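Local coordinates for protein tRNA (guanine(26)-N(2))-dimethyltransferase (Pyrococcus horikoshii, PDB 2EJT) that probably transfers two methyl groups from S-adenosylmethionine to the N2 atom of guanine 26 in a number of tRNAs, at residues S24-N29 against S56-R61. Numbering follows the deposited sequence.
Sequences SPVFYN and SATGIR. With SAM (S-adenosylmethionine), chain B.
V26 and T58 meet methyl to methyl, with V26 CG1 3.5 Å from T58 CG2. V26 CG1 is anti to the backbone N (chi1 -176°), which lets it reach the S56-G59 turn, where it also lies against the carbonyl carbon of A57. The methyl CB of A57 sits 3.2 Å from F27 O and almost as close to O3' of S-adenosylmethionine. T58 CG2 lies near the same F27 carbonyl. This is the tight part of the contact, and L86 of helix 81-94 packs on both V26 and T58.

No direct hydrogen bond joins the two segments. A water bridges them instead. It accepts a bond from T58 OG1 at 2.6 Å and donates to F27 O and to the carboxylate O of S-adenosylmethionine. T58 OG1 also takes a weak bond from I60 N at the start of helix 60-68.

The packing is looser at Y28 and F27. I60 CG2 comes to the edge of the Y28 ring, 4.2 Å from CE1, while Y28 OH bonds to E8. The F27 ring leads away from the turn, and the methyl carbon CE of the cofactor approaches it obliquely, 3.5 Å from F27 CD1. Both residues are partly exposed.

R61 approaches the other carboxylate oxygen. R61 NE and NH1 both give weak bonds to OXT of S-adenosylmethionine, the one from NH1 3.0 Å long. D136 and D138 form salt bridges with the guanidinium. A leucine here would probably leave OXT without these two donors and D136 and D138 without this salt-bridge partner.

S56 to G59 form a type II' turn, with G59 the N-cap of helix 60-68. This loop after strand 50-53 is typical of the S-adenosylmethionine site in class I Rossmann-like methyltransferases.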
loop_
_atom_site.group_PDB
_atom_site.type_symbol
_atom_site.label_atom_id
_atom_site.label_comp_id
_atom_site.label_asym_id
_atom_site.label_seq_id
_atom_site.Cartn_x
_atom_site.Cartn_y
_atom_site.Cartn_z
ATOM N N SER A 24 -6.560 -6.785 23.810
ATOM C CA SER A 24 -5.609 -7.889 23.771
ATOM C C SER A 24 -4.171 -7.407 23.987
ATOM O O SER A 24 -3.809 -6.297 23.584
ATOM C CB SER A 24 -5.714 -8.615 22.426
ATOM O OG SER A 24 -4.822 -9.715 22.367
ATOM N N PRO A 25 -3.334 -8.236 24.636
ATOM C CA PRO A 25 -1.931 -7.910 24.912
ATOM C C PRO A 25 -1.085 -7.814 23.640
ATOM O O PRO A 25 -0.135 -7.028 23.573
ATOM C CB PRO A 25 -1.486 -9.050 25.828
ATOM C CG PRO A 25 -2.324 -10.202 25.366
ATOM C CD PRO A 25 -3.682 -9.554 25.200
ATOM N N VAL A 26 -1.428 -8.625 22.640
ATOM C CA VAL A 26 -0.723 -8.625 21.362
ATOM C C VAL A 26 -1.772 -8.591 20.251
ATOM O O VAL A 26 -2.657 -9.446 20.185
ATOM C CB VAL A 26 0.169 -9.878 21.196
ATOM C CG1 VAL A 26 0.966 -9.781 19.894
ATOM C CG2 VAL A 26 1.110 -10.007 22.387
ATOM N N PHE A 27 -1.655 -7.601 19.376
ATOM C CA PHE A 27 -2.606 -7.404 18.292
ATOM C C PHE A 27 -2.492 -8.351 17.099
ATOM O O PHE A 27 -1.401 -8.660 16.619
ATOM C CB PHE A 27 -2.511 -5.950 17.813
ATOM C CG PHE A 27 -3.571 -5.555 16.823
ATOM C CD1 PHE A 27 -3.443 -5.867 15.470
ATOM C CD2 PHE A 27 -4.697 -4.852 17.243
ATOM C CE1 PHE A 27 -4.424 -5.478 14.544
ATOM C CE2 PHE A 27 -5.680 -4.461 16.330
ATOM C CZ PHE A 27 -5.542 -4.774 14.979
ATOM N N TYR A 28 -3.652 -8.805 16.632
ATOM C CA TYR A 28 -3.760 -9.687 15.479
ATOM C C TYR A 28 -5.121 -9.473 14.820
ATOM O O TYR A 28 -6.159 -9.563 15.477
ATOM C CB TYR A 28 -3.633 -11.156 15.880
ATOM C CG TYR A 28 -3.863 -12.083 14.705
ATOM C CD1 TYR A 28 -2.925 -12.182 13.677
ATOM C CD2 TYR A 28 -5.054 -12.803 14.583
ATOM C CE1 TYR A 28 -3.168 -12.967 12.556
ATOM C CE2 TYR A 28 -5.309 -13.595 13.460
ATOM C CZ TYR A 28 -4.362 -13.670 12.450
ATOM O OH TYR A 28 -4.615 -14.418 11.321
ATOM N N ASN A 29 -5.108 -9.193 13.522
ATOM C CA ASN A 29 -6.336 -8.965 12.771
ATOM C C ASN A 29 -6.422 -9.934 11.599
ATOM O O ASN A 29 -5.707 -9.780 10.602
ATOM C CB ASN A 29 -6.377 -7.529 12.246
ATOM C CG ASN A 29 -7.718 -7.168 11.636
ATOM O OD1 ASN A 29 -8.528 -8.043 11.314
ATOM N ND2 ASN A 29 -7.955 -5.876 11.461
ATOM N N SER A 56 5.778 -6.156 13.954
ATOM C CA SER A 56 5.157 -7.463 13.753
ATOM C C SER A 56 4.113 -8.009 14.722
ATOM O O SER A 56 3.438 -8.989 14.393
ATOM C CB SER A 56 6.252 -8.522 13.559
ATOM O OG SER A 56 7.320 -8.329 14.458
ATOM N N ALA A 57 3.976 -7.398 15.896
ATOM C CA ALA A 57 2.997 -7.857 16.886
ATOM C C ALA A 57 3.162 -9.347 17.207
ATOM O O ALA A 57 4.009 -9.720 18.014
ATOM C CB ALA A 57 1.577 -7.584 16.385
ATOM N N THR A 58 2.356 -10.198 16.580
ATOM C CA THR A 58 2.448 -11.636 16.829
ATOM C C THR A 58 3.595 -12.252 16.032
ATOM O O THR A 58 4.059 -13.353 16.342
ATOM C CB THR A 58 1.150 -12.376 16.431
ATOM O OG1 THR A 58 0.945 -12.246 15.019
ATOM C CG2 THR A 58 -0.050 -11.800 17.170
ATOM N N GLY A 59 4.038 -11.534 15.005
ATOM C CA GLY A 59 5.117 -12.010 14.158
ATOM C C GLY A 59 4.618 -12.699 12.901
ATOM O O GLY A 59 5.415 -13.138 12.075
ATOM N N ILE A 60 3.299 -12.775 12.741
ATOM C CA ILE A 60 2.694 -13.447 11.588
ATOM C C ILE A 60 3.216 -13.021 10.217
ATOM O O ILE A 60 3.435 -13.867 9.344
ATOM C CB ILE A 60 1.143 -13.294 11.593
ATOM C CG1 ILE A 60 0.535 -14.049 10.410
ATOM C CG2 ILE A 60 0.752 -11.823 11.506
ATOM C CD1 ILE A 60 0.831 -15.522 10.405
ATOM N N ARG A 61 3.417 -11.723 10.018
ATOM C CA ARG A 61 3.897 -11.244 8.724
ATOM C C ARG A 61 5.295 -11.792 8.422
ATOM O O ARG A 61 5.507 -12.429 7.390
ATOM C CB ARG A 61 3.899 -9.713 8.699
ATOM C CG ARG A 61 4.042 -9.084 7.320
ATOM C CD ARG A 61 3.906 -7.562 7.403
ATOM N NE ARG A 61 2.566 -7.155 7.823
ATOM C CZ ARG A 61 1.599 -6.768 6.994
ATOM N NH1 ARG A 61 0.413 -6.427 7.480
ATOM N NH2 ARG A 61 1.816 -6.699 5.685
HETATM N N SAM B . 2.428 -6.307 11.262
HETATM C CA SAM B . 1.214 -6.832 11.550
HETATM C C SAM B . 0.430 -7.926 11.088
HETATM O O SAM B . -0.147 -8.494 12.116
HETATM O OXT SAM B . 0.366 -8.215 9.864
HETATM C CB SAM B . 0.779 -5.825 12.661
HETATM C CG SAM B . 0.940 -4.631 13.572
HETATM S SD SAM B . 0.087 -3.790 14.816
HETATM C CE SAM B . -1.489 -3.282 14.159
HETATM C "C5'" SAM B . 1.196 -2.540 15.171
HETATM C "C4'" SAM B . 1.852 -2.720 16.596
HETATM O "O4'" SAM B . 2.953 -1.817 16.475
HETATM C "C3'" SAM B . 2.025 -3.481 17.905
HETATM O "O3'" SAM B . 2.364 -4.897 18.098
HETATM C "C2'" SAM B . 2.988 -2.603 18.713
HETATM O "O2'" SAM B . 3.299 -2.679 19.986
HETATM C "C1'" SAM B . 3.527 -1.564 17.752
HETATM N N9 SAM B . 4.518 -0.323 17.857
HETATM C C8 SAM B . 4.138 0.901 18.198
HETATM N N7 SAM B . 5.169 1.702 18.190
HETATM C C5 SAM B . 6.236 1.020 17.847
HETATM C C6 SAM B . 7.590 1.348 17.669
HETATM N N6 SAM B . 8.007 2.596 17.867
HETATM N N1 SAM B . 8.489 0.366 17.291
HETATM C C2 SAM B . 8.085 -0.921 17.086
HETATM N N3 SAM B . 6.779 -1.260 17.249
HETATM C C4 SAM B . 5.832 -0.315 17.631
HETATM O O HOH W 1 -0.090 -9.907 14.515
#